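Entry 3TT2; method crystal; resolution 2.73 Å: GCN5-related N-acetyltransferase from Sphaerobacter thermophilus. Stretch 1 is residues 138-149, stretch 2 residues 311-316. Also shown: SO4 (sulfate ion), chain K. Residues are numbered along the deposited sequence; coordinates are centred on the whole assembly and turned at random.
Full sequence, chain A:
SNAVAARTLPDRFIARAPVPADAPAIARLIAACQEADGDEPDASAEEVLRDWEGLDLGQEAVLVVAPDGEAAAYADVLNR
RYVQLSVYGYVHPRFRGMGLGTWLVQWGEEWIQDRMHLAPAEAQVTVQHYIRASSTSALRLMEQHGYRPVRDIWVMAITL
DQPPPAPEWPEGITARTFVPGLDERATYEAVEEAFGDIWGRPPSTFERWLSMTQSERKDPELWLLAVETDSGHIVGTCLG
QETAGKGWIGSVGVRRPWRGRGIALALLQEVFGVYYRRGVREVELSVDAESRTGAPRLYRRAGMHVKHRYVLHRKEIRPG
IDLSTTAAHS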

# COMPACT_ATOMS: atom_id res chain seq x y z
N ALA A 138 -16.87 5.88 -8.82
CA ALA A 138 -16.58 5.69 -7.41
C ALA A 138 -16.25 7.02 -6.77
O ALA A 138 -16.52 7.23 -5.58
CB ALA A 138 -15.46 4.72 -7.24
N LEU A 139 -15.68 7.93 -7.55
CA LEU A 139 -15.42 9.29 -7.07
C LEU A 139 -16.70 9.98 -6.58
O LEU A 139 -16.66 10.75 -5.61
CB LEU A 139 -14.76 10.12 -8.17
CG LEU A 139 -13.27 10.42 -8.09
CD1 LEU A 139 -12.54 9.40 -7.25
CD2 LEU A 139 -12.67 10.47 -9.48
N ARG A 140 -17.81 9.73 -7.26
CA ARG A 140 -19.08 10.33 -6.89
C ARG A 140 -19.70 9.59 -5.71
O ARG A 140 -20.35 10.20 -4.87
CB ARG A 140 -20.05 10.38 -8.08
CG ARG A 140 -20.89 9.12 -8.31
CD ARG A 140 -21.88 9.33 -9.45
NE ARG A 140 -21.21 9.75 -10.68
CZ ARG A 140 -21.04 8.97 -11.75
NH1 ARG A 140 -21.50 7.73 -11.74
NH2 ARG A 140 -20.41 9.44 -12.82
N LEU A 141 -19.50 8.28 -5.66
CA LEU A 141 -20.06 7.47 -4.58
C LEU A 141 -19.46 7.89 -3.25
O LEU A 141 -20.16 7.93 -2.24
CB LEU A 141 -19.81 5.99 -4.82
CG LEU A 141 -20.41 5.11 -3.74
CD1 LEU A 141 -21.91 4.98 -3.93
CD2 LEU A 141 -19.75 3.76 -3.73
N MSE A 142 -18.16 8.19 -3.24
CA MSE A 142 -17.49 8.73 -2.07
C MSE A 142 -18.11 10.02 -1.59
O MSE A 142 -18.41 10.16 -0.41
CB MSE A 142 -16.00 8.99 -2.36
CG MSE A 142 -15.16 7.73 -2.54
SE MSE A 142 -15.32 6.47 -1.05
CE MSE A 142 -16.77 5.36 -1.74
N GLU A 143 -18.27 10.97 -2.51
CA GLU A 143 -18.81 12.28 -2.17
C GLU A 143 -20.26 12.18 -1.72
O GLU A 143 -20.70 12.87 -0.80
CB GLU A 143 -18.70 13.22 -3.37
CG GLU A 143 -19.16 14.62 -3.05
CD GLU A 143 -19.00 15.56 -4.22
OE1 GLU A 143 -18.49 15.12 -5.28
OE2 GLU A 143 -19.40 16.74 -4.09
N GLN A 144 -21.00 11.31 -2.38
CA GLN A 144 -22.36 11.01 -1.99
C GLN A 144 -22.40 10.48 -0.55
O GLN A 144 -23.34 10.75 0.19
CB GLN A 144 -22.95 9.98 -2.96
CG GLN A 144 -24.39 9.62 -2.75
CD GLN A 144 -24.83 8.47 -3.65
OE1 GLN A 144 -24.15 8.15 -4.63
NE2 GLN A 144 -25.95 7.85 -3.31
N HIS A 145 -21.39 9.72 -0.17
CA HIS A 145 -21.35 9.09 1.15
C HIS A 145 -20.57 9.84 2.20
O HIS A 145 -20.39 9.33 3.30
CB HIS A 145 -20.91 7.64 1.08
CG HIS A 145 -21.96 6.75 0.50
ND1 HIS A 145 -23.27 6.80 0.92
CD2 HIS A 145 -21.90 5.81 -0.47
CE1 HIS A 145 -23.98 5.91 0.22
NE2 HIS A 145 -23.17 5.31 -0.62
N GLY A 146 -20.09 11.02 1.85
CA GLY A 146 -19.48 11.90 2.82
C GLY A 146 -17.99 11.71 2.94
O GLY A 146 -17.34 12.32 3.80
N TYR A 147 -17.43 10.87 2.08
CA TYR A 147 -15.99 10.64 2.05
C TYR A 147 -15.31 11.73 1.24
O TYR A 147 -15.71 12.01 0.12
CB TYR A 147 -15.68 9.28 1.45
CG TYR A 147 -16.08 8.10 2.30
CD1 TYR A 147 -17.41 7.76 2.49
CD2 TYR A 147 -15.11 7.32 2.92
CE1 TYR A 147 -17.76 6.68 3.27
CE2 TYR A 147 -15.45 6.25 3.69
CZ TYR A 147 -16.77 5.93 3.87
OH TYR A 147 -17.07 4.85 4.65
N ARG A 148 -14.26 12.30 1.79
CA ARG A 148 -13.67 13.47 1.18
C ARG A 148 -12.18 13.25 0.87
O ARG A 148 -11.47 12.56 1.62
CB ARG A 148 -13.82 14.65 2.14
CG ARG A 148 -15.18 15.45 2.08
CD ARG A 148 -15.23 16.45 3.44
NE ARG A 148 -16.62 16.99 3.59
CZ ARG A 148 -16.92 18.00 4.44
NH1 ARG A 148 -15.91 18.56 5.23
NH2 ARG A 148 -18.22 18.53 4.51
N PRO A 149 -11.71 13.82 -0.25
CA PRO A 149 -10.33 13.69 -0.73
C PRO A 149 -9.33 14.27 0.23
O PRO A 149 -9.48 15.42 0.65
CB PRO A 149 -10.33 14.49 -2.03
CG PRO A 149 -11.74 14.39 -2.51
CD PRO A 149 -12.56 14.49 -1.25
S SO4 K . -27.73 9.15 -0.32
O1 SO4 K . -27.50 10.34 0.49
O2 SO4 K . -27.36 9.42 -1.70
O3 SO4 K . -26.93 8.05 0.20
O4 SO4 K . -29.14 8.80 -0.27
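Stretch 2 (311-316) VLHRKE

Two backbone hydrogen bonds close one ring between Arg-148 and Arg-314, where Val-311 to Glu-316, part of an extended strand that begins earlier in the chain, run antiparallel to the strand that begins at Arg-148 and Pro-149 and continues beyond them: Arg-148 N gives to Arg-314 O at 3.0 Å, and Arg-314 N gives to Arg-148 O, also at 3.0 Å. Both are nearly straight, at 172° and 170°, the geometry of a well-formed antiparallel pair. One step on, Pro-149 faces His-313 with their CA atoms 4.6 Å apart. This is a non-hydrogen-bonded position, and proline, which has no amide hydrogen, gives up nothing to the pairing there. Weaker CA-H...O contacts fill in beside the ring, with His-313 CA 3.5 Å from Arg-148 O and Pro-149 CA 3.6 Å from Leu-312 O.

The third polar contact ties the strand to the end of the helix. Lys-315, its side chain trans throughout, reaches back so that its NZ gives a hydrogen bond to His-145 O at 3.0 Å. Gly-146 follows, leaving the helix with positive phi in a Schellman motif; Tyr-147 N returns to Met-142 O at 2.8 Å. A side chain at Gly-146 would be jammed against the carbonyl O of His-145, and an ideal CB would also lie 3.3 Å from Lys-315 CE. The glycine thus lets the chain turn sharply from helix to strand while leaving room for the lysine.

Along its way the same lysine covers Tyr-147: Lys-315 CB sits 3.6 Å from the centroid of the Tyr-147 ring, almost on the ring normal, a CH-pi contact over the face. The aliphatic part of the lysine serves as packing, and its amine as a polar anchor.

His-313 is buried and is covered more than any other residue of the two stretches. Its chi1 is m, and its ND1 gives a hydrogen bond to Val-311 O at 3.2 Å, within its own strand. Pro-149 CA lies over one face of the ring; the closest approach is Pro-149 CG to His-313 NE2, at 3.3 Å. Met-142, a selenomethionine, lies over the opposite face, its CG 4.0 Å from the centroid of the His-313 ring. Leu-139 CD1 approaches His-313 CE1 obliquely at 3.9 Å, so helix and strand residues together enclose the imidazole. Farther out, Pro-149 CB meets Val-311 CG1 at 4.0 Å, while Arg-148 and Arg-314 share the other face of the sheet.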

# COMPACT_ATOMS: atom_id res chain seq x y z
N VAL A 311 -6.65 8.44 -5.22
CA VAL A 311 -7.02 9.52 -4.33
C VAL A 311 -7.58 8.89 -3.07
O VAL A 311 -8.55 8.14 -3.11
CB VAL A 311 -8.07 10.44 -4.92
CG1 VAL A 311 -8.42 11.57 -3.93
CG2 VAL A 311 -7.58 11.02 -6.22
N LEU A 312 -6.96 9.20 -1.94
CA LEU A 312 -7.42 8.66 -0.69
C LEU A 312 -8.64 9.43 -0.19
O LEU A 312 -8.60 10.64 0.05
CB LEU A 312 -6.29 8.67 0.33
CG LEU A 312 -6.60 8.34 1.79
CD1 LEU A 312 -7.51 7.14 1.89
CD2 LEU A 312 -5.32 8.05 2.51
N HIS A 313 -9.74 8.70 -0.03
CA HIS A 313 -10.97 9.28 0.49
C HIS A 313 -11.22 8.84 1.93
O HIS A 313 -11.14 7.66 2.25
CB HIS A 313 -12.14 8.94 -0.41
CG HIS A 313 -12.20 9.80 -1.64
ND1 HIS A 313 -11.37 9.61 -2.72
CD2 HIS A 313 -12.96 10.89 -1.93
CE1 HIS A 313 -11.63 10.53 -3.64
NE2 HIS A 313 -12.59 11.32 -3.18
N ARG A 314 -11.50 9.82 2.80
CA ARG A 314 -11.67 9.56 4.22
C ARG A 314 -12.95 10.18 4.79
O ARG A 314 -13.32 11.29 4.43
CB ARG A 314 -10.48 10.10 4.98
CG ARG A 314 -10.46 9.70 6.43
CD ARG A 314 -9.19 10.16 7.08
NE ARG A 314 -8.00 9.48 6.56
CZ ARG A 314 -6.79 10.03 6.58
NH1 ARG A 314 -6.65 11.26 7.07
NH2 ARG A 314 -5.72 9.38 6.10
N LYS A 315 -13.60 9.46 5.70
CA LYS A 315 -14.77 9.97 6.39
C LYS A 315 -14.62 9.76 7.89
O LYS A 315 -14.08 8.74 8.31
CB LYS A 315 -16.03 9.26 5.90
CG LYS A 315 -17.33 9.77 6.48
CD LYS A 315 -18.42 8.77 6.21
CE LYS A 315 -19.80 9.32 6.51
NZ LYS A 315 -20.85 8.36 6.07
N GLU A 316 -15.09 10.70 8.69
CA GLU A 316 -14.97 10.56 10.13
C GLU A 316 -16.20 9.90 10.74
O GLU A 316 -17.28 10.50 10.75
CB GLU A 316 -14.72 11.90 10.81
CG GLU A 316 -14.71 11.84 12.33
CD GLU A 316 -14.77 13.21 13.00
OE1 GLU A 316 -15.89 13.65 13.34
OE2 GLU A 316 -13.70 13.82 13.18